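Side-chain contacts in LAR_0958 cell surface adhesin (PDB 4NG0), which is a cell-surface adhesin of Lactobacillus reuteri that probably helps the bacterium attach to mucus: residues A[25-30]-A[41-46]; A[69-74]-A[78-83]. All coordinates share one frame; numbering follows the deposited sequence.

Contact 1. Residues A[25-30]-A[41-46]; sequences VQWSGL and ADFTWN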
loop_
_atom_site.group_PDB
_atom_site.type_symbol
_atom_site.label_atom_id
_atom_site.label_comp_id
_atom_site.label_asym_id
_atom_site.label_seq_id
_atom_site.Cartn_x
_atom_site.Cartn_y
_atom_site.Cartn_z
ATOM N N VAL A 25 -3.882 2.832 3.946
ATOM C CA VAL A 25 -3.254 1.657 4.552
ATOM C C VAL A 25 -3.442 1.732 6.064
ATOM O O VAL A 25 -3.202 2.775 6.674
ATOM C CB VAL A 25 -1.751 1.564 4.206
ATOM C CG1 VAL A 25 -1.112 0.358 4.868
ATOM C CG2 VAL A 25 -1.548 1.499 2.700
ATOM N N GLN A 26 -3.913 0.636 6.655
ATOM C CA GLN A 26 -4.210 0.601 8.075
ATOM C C GLN A 26 -3.160 -0.227 8.786
ATOM O O GLN A 26 -2.865 -1.359 8.400
ATOM C CB GLN A 26 -5.597 -0.010 8.303
ATOM C CG GLN A 26 -6.717 0.694 7.546
ATOM C CD GLN A 26 -6.826 2.158 7.915
ATOM O OE1 GLN A 26 -6.792 2.512 9.093
ATOM N NE2 GLN A 26 -6.929 3.020 6.908
ATOM N N TRP A 27 -2.608 0.341 9.841
ATOM C CA TRP A 27 -1.492 -0.270 10.544
ATOM C C TRP A 27 -1.902 -0.730 11.925
ATOM O O TRP A 27 -2.728 -0.097 12.588
ATOM C CB TRP A 27 -0.352 0.744 10.652
ATOM C CG TRP A 27 0.284 1.044 9.330
ATOM C CD1 TRP A 27 -0.088 2.008 8.431
ATOM C CD2 TRP A 27 1.393 0.355 8.748
ATOM N NE1 TRP A 27 0.743 1.968 7.334
ATOM C CE2 TRP A 27 1.658 0.959 7.504
ATOM C CE3 TRP A 27 2.207 -0.707 9.169
ATOM C CZ2 TRP A 27 2.690 0.529 6.669
ATOM C CZ3 TRP A 27 3.239 -1.131 8.339
ATOM C CH2 TRP A 27 3.468 -0.513 7.105
ATOM N N SER A 28 -1.312 -1.829 12.372
ATOM C CA SER A 28 -1.667 -2.408 13.661
ATOM C C SER A 28 -0.475 -3.141 14.268
ATOM O O SER A 28 0.484 -3.467 13.565
ATOM C CB SER A 28 -2.849 -3.365 13.471
ATOM O OG SER A 28 -3.276 -3.926 14.699
ATOM N N GLY A 29 -0.545 -3.412 15.569
ATOM C CA GLY A 29 0.418 -4.288 16.206
ATOM C C GLY A 29 1.375 -3.635 17.179
ATOM O O GLY A 29 1.943 -4.312 18.040
ATOM N N LEU A 30 1.565 -2.329 17.046
ATOM C CA LEU A 30 2.464 -1.599 17.936
ATOM C C LEU A 30 1.889 -0.230 18.249
ATOM O O LEU A 30 1.836 0.646 17.382
ATOM C CB LEU A 30 3.853 -1.437 17.302
ATOM C CG LEU A 30 4.896 -0.669 18.125
ATOM C CD1 LEU A 30 5.170 -1.361 19.460
ATOM C CD2 LEU A 30 6.200 -0.502 17.340
ATOM N N ALA A 41 5.654 6.047 -2.904
ATOM C CA ALA A 41 6.905 5.430 -3.346
ATOM C C ALA A 41 7.327 4.261 -2.456
ATOM O O ALA A 41 8.207 3.473 -2.816
ATOM C CB ALA A 41 8.015 6.470 -3.409
ATOM N N ASP A 42 6.693 4.149 -1.294
ATOM C CA ASP A 42 7.086 3.138 -0.327
ATOM C C ASP A 42 6.374 1.805 -0.536
ATOM O O ASP A 42 6.631 0.840 0.179
ATOM C CB ASP A 42 6.858 3.660 1.092
ATOM C CG ASP A 42 7.838 4.751 1.469
ATOM O OD1 ASP A 42 9.019 4.641 1.083
ATOM O OD2 ASP A 42 7.427 5.711 2.149
ATOM N N PHE A 43 5.482 1.767 -1.526
ATOM C CA PHE A 43 4.735 0.560 -1.854
ATOM C C PHE A 43 4.891 0.287 -3.336
ATOM O O PHE A 43 4.967 1.215 -4.137
ATOM C CB PHE A 43 3.242 0.726 -1.523
ATOM C CG PHE A 43 2.950 0.921 -0.058
ATOM C CD1 PHE A 43 3.138 2.156 0.547
ATOM C CD2 PHE A 43 2.469 -0.132 0.705
ATOM C CE1 PHE A 43 2.861 2.340 1.905
ATOM C CE2 PHE A 43 2.188 0.045 2.061
ATOM C CZ PHE A 43 2.394 1.272 2.650
ATOM N N THR A 44 4.944 -0.988 -3.681
ATOM C CA THR A 44 5.072 -1.397 -5.078
ATOM C C THR A 44 3.832 -2.152 -5.536
ATOM O O THR A 44 3.350 -3.047 -4.847
ATOM C CB THR A 44 6.317 -2.273 -5.258
ATOM O OG1 THR A 44 7.471 -1.471 -4.990
ATOM C CG2 THR A 44 6.425 -2.822 -6.682
ATOM N N TRP A 45 3.309 -1.774 -6.699
ATOM C CA TRP A 45 2.238 -2.523 -7.333
ATOM C C TRP A 45 2.727 -3.892 -7.776
ATOM O O TRP A 45 3.763 -3.995 -8.443
ATOM C CB TRP A 45 1.765 -1.776 -8.575
ATOM C CG TRP A 45 0.948 -0.548 -8.300
ATOM C CD1 TRP A 45 1.396 0.735 -8.195
ATOM C CD2 TRP A 45 -0.477 -0.493 -8.141
ATOM N NE1 TRP A 45 0.339 1.590 -7.955
ATOM C CE2 TRP A 45 -0.823 0.858 -7.939
ATOM C CE3 TRP A 45 -1.492 -1.461 -8.157
ATOM C CZ2 TRP A 45 -2.150 1.272 -7.739
ATOM C CZ3 TRP A 45 -2.807 -1.053 -7.964
ATOM C CH2 TRP A 45 -3.125 0.301 -7.759
ATOM N N ASN A 46 1.964 -4.929 -7.452
ATOM C CA ASN A 46 2.312 -6.294 -7.826
ATOM C C ASN A 46 1.730 -6.625 -9.198
ATOM O O ASN A 46 0.928 -7.539 -9.371
ATOM C CB ASN A 46 1.859 -7.266 -6.726
ATOM C CG ASN A 46 2.608 -7.039 -5.405
ATOM O OD1 ASN A 46 3.836 -6.898 -5.386
ATOM N ND2 ASN A 46 1.870 -7.001 -4.299
#
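Val25 and Trp27 meet Phe43 in the core of a ubiquitin-like beta-grasp fold. Strands 26-28 and 43-45 are the two outermost strands of its mixed sheet. They do not pair with each other. The closest CA atoms, of Val25 and Phe43, are still 10.3 Å apart, and the side chains bridge this gap.

Val25 comes first along the chain. Its side chain and that of Phe43 approach from opposite directions. One methyl does the touching: Val25 CG2 lies 3.9 Å from Phe43 CZ. With chi1 at 179°, CG1 takes the place opposite the backbone N, which leaves CG2 to face the phenyl ring. Phe20 and Tyr5 also pack against Val25.

Gln26 follows and holds the strand in the sheet through backbone hydrogen bonding with Ser6.

Trp27 is next. Its indole reaches Phe43 with the six-membered ring: Trp27 CZ2 is 4.1 Å from Phe43 CZ. CZ2 sits at the edge of the phenyl ring, near its plane. The two side chains run past one another in opposite senses, and the contact is made by CZ2 and CZ. Leu38 and Val3 add further apolar cover to the indole. Ser28 then pairs through its backbone with Thr4.

Phe43 thus carries the whole second side of the contact. Its chi1 of -64° sends the ring from its own strand toward Val25. Its neighbours outside the contact are Leu63 and the ring of Phe20. Thr44 bonds through its backbone to Ser62, which ties this strand to strand 57-63. The link to segment 25-30 is purely apolar and small, with 102 Å² of buried surface. Beside CZ, the neighbouring ring atom Phe43 CE2 lies 4.1 Å from Val25 CG2.

Contact 2. Residues A[69-74]-A[78-83]; sequences AALRKA and YDLKTI
Leu80 O is gripped by two nitrogens of Arg72. Both Arg72 NE and Arg72 NH2 donate to Leu80 O, each at 2.9 Å. The guanidinium thus presents its side to a single backbone oxygen. That oxygen lies close to the guanidinium plane. Both bonds are bent, near 140° at the hydrogen, because two N-H groups converge on one atom. The NE donor lies in the carbonyl plane, with a C=O...N angle of 151°. The paired bonds limit how the group can rotate.

The arginine chain is extended from CG to NE, which carries the group from the helix to the loop. Ile83 CD1 lies over one face of the guanidinium, 4.2 Å from its plane and nearer its border than its middle. The carboxylate of Asp79 is near but not in contact. Glu68 forms only a long, weak ion pair with NH1.

Leu71 makes the apolar half of the contact. Its CB bond points toward the loop, and chi1 of -172° sets CG against Leu80. Leu71 CG lies 3.9 Å from Leu80 CD1, and the two side chains cross at about a right angle. Leu71 CD2 comes within 3.7 Å of Ile83 CD1. Ile83 therefore touches both the leucine and the arginine with one methyl.

A water lies 2.6 Å from Arg72 O and 2.7 Å from Tyr78 O, between helix and loop.

The arrangement fastens the C-terminal part of helix 65-73 to the loop that leads into strand 83-92. Trp27 of strand 26-28 packs against both Leu71 and Ile83.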
loop_
_atom_site.group_PDB
_atom_site.type_symbol
_atom_site.label_atom_id
_atom_site.label_comp_id
_atom_site.label_asym_id
_atom_site.label_seq_id
_atom_site.Cartn_x
_atom_site.Cartn_y
_atom_site.Cartn_z
ATOM N N ALA A 69 12.625 0.736 5.057
ATOM C CA ALA A 69 13.648 1.630 5.586
ATOM C C ALA A 69 13.021 2.916 6.119
ATOM O O ALA A 69 13.441 3.440 7.153
ATOM C CB ALA A 69 14.685 1.934 4.518
ATOM N N ALA A 70 12.009 3.423 5.426
ATOM C CA ALA A 70 11.344 4.647 5.851
ATOM C C ALA A 70 10.623 4.448 7.180
ATOM O O ALA A 70 10.662 5.310 8.058
ATOM C CB ALA A 70 10.367 5.128 4.779
ATOM N N LEU A 71 9.955 3.309 7.324
ATOM C CA LEU A 71 9.243 3.017 8.560
ATOM C C LEU A 71 10.235 2.861 9.702
ATOM O O LEU A 71 10.020 3.361 10.809
ATOM C CB LEU A 71 8.400 1.745 8.400
ATOM C CG LEU A 71 7.450 1.412 9.552
ATOM C CD1 LEU A 71 6.381 2.479 9.665
ATOM C CD2 LEU A 71 6.834 0.045 9.320
ATOM N N ARG A 72 11.339 2.181 9.439
ATOM C CA ARG A 72 12.336 2.004 10.491
ATOM C C ARG A 72 12.925 3.346 10.937
ATOM O O ARG A 72 13.083 3.604 12.140
ATOM C CB ARG A 72 13.415 1.026 10.029
ATOM C CG ARG A 72 12.876 -0.391 9.896
ATOM C CD ARG A 72 13.972 -1.404 9.612
ATOM N NE ARG A 72 13.472 -2.768 9.746
ATOM C CZ ARG A 72 13.132 -3.548 8.725
ATOM N NH1 ARG A 72 13.251 -3.104 7.479
ATOM N NH2 ARG A 72 12.684 -4.777 8.947
ATOM N N LYS A 73 13.215 4.214 9.972
ATOM C CA LYS A 73 13.767 5.536 10.254
ATOM C C LYS A 73 12.816 6.384 11.106
ATOM O O LYS A 73 13.246 7.165 11.962
ATOM C CB LYS A 73 14.093 6.249 8.938
ATOM C CG LYS A 73 14.754 7.608 9.088
ATOM C CD LYS A 73 15.191 8.130 7.728
ATOM C CE LYS A 73 15.863 9.490 7.833
ATOM N NZ LYS A 73 14.907 10.547 8.258
ATOM N N ALA A 74 11.518 6.208 10.887
ATOM C CA ALA A 74 10.507 6.984 11.600
ATOM C C ALA A 74 10.263 6.460 13.014
ATOM O O ALA A 74 9.530 7.079 13.796
ATOM C CB ALA A 74 9.198 6.993 10.812
ATOM N N TYR A 78 12.679 1.707 18.210
ATOM C CA TYR A 78 12.386 0.303 17.944
ATOM C C TYR A 78 13.314 -0.314 16.921
ATOM O O TYR A 78 13.874 0.378 16.072
ATOM C CB TYR A 78 10.940 0.142 17.455
ATOM C CG TYR A 78 9.942 0.622 18.467
ATOM C CD1 TYR A 78 9.635 -0.146 19.577
ATOM C CD2 TYR A 78 9.314 1.853 18.325
ATOM C CE1 TYR A 78 8.723 0.289 20.523
ATOM C CE2 TYR A 78 8.401 2.297 19.272
ATOM C CZ TYR A 78 8.102 1.509 20.357
ATOM O OH TYR A 78 7.191 1.943 21.307
ATOM N N ASP A 79 13.470 -1.627 17.039
ATOM C CA ASP A 79 14.065 -2.448 15.997
ATOM C C ASP A 79 12.926 -3.277 15.440
ATOM O O ASP A 79 12.524 -4.276 16.040
ATOM C CB ASP A 79 15.162 -3.337 16.585
ATOM C CG ASP A 79 15.783 -4.264 15.557
ATOM O OD1 ASP A 79 15.577 -4.052 14.343
ATOM O OD2 ASP A 79 16.487 -5.207 15.975
ATOM N N LEU A 80 12.377 -2.820 14.320
ATOM C CA LEU A 80 11.233 -3.477 13.699
ATOM C C LEU A 80 11.727 -4.661 12.869
ATOM O O LEU A 80 12.180 -4.482 11.742
ATOM C CB LEU A 80 10.458 -2.482 12.822
ATOM C CG LEU A 80 9.970 -1.214 13.529
ATOM C CD1 LEU A 80 9.251 -0.316 12.534
ATOM C CD2 LEU A 80 9.057 -1.552 14.697
ATOM N N LYS A 81 11.634 -5.859 13.436
ATOM C CA LYS A 81 12.250 -7.048 12.834
ATOM C C LYS A 81 11.382 -7.762 11.795
ATOM O O LYS A 81 11.913 -8.452 10.927
ATOM C CB LYS A 81 12.647 -8.047 13.911
ATOM C CG LYS A 81 13.658 -7.528 14.919
ATOM C CD LYS A 81 13.967 -8.625 15.912
ATOM C CE LYS A 81 15.038 -8.223 16.895
ATOM N NZ LYS A 81 15.250 -9.331 17.863
ATOM N N THR A 82 10.062 -7.638 11.909
ATOM C CA THR A 82 9.166 -8.112 10.856
ATOM C C THR A 82 8.156 -7.032 10.521
ATOM O O THR A 82 7.727 -6.287 11.396
ATOM C CB THR A 82 8.376 -9.394 11.235
ATOM O OG1 THR A 82 7.473 -9.132 12.322
ATOM C CG2 THR A 82 9.312 -10.491 11.629
ATOM N N ILE A 83 7.788 -6.952 9.245
ATOM C CA ILE A 83 6.671 -6.130 8.812
ATOM C C ILE A 83 5.904 -6.978 7.798
ATOM O O ILE A 83 6.468 -7.387 6.791
ATOM C CB ILE A 83 7.138 -4.819 8.162
ATOM C CG1 ILE A 83 8.066 -4.038 9.108
ATOM C CG2 ILE A 83 5.917 -3.974 7.769
ATOM C CD1 ILE A 83 8.878 -2.956 8.426
HETATM O O HOH W 1 13.915 1.795 13.739
#

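How the contacts relate
Contact 1 is buried near the centre of the chain, while contact 2 lies about 16 Å from that centre (centre to centre) and is only partly buried. Their chemistry follows their place. Contact 1 joins the two edge strands of the sheet by apolar groups alone. Contact 2 joins a helix to its following loop and adds an arginine and a water to a small apolar cluster. They hold different elements but touch directly. Trp27 CZ3 of contact 1 is 3.9 Å from Leu71 CD2 and from Ile83 CG2 of contact 2. The indole of Trp27 thus packs against residues of both segments of contact 2. Along the chain, contact 1 closes before contact 2 opens.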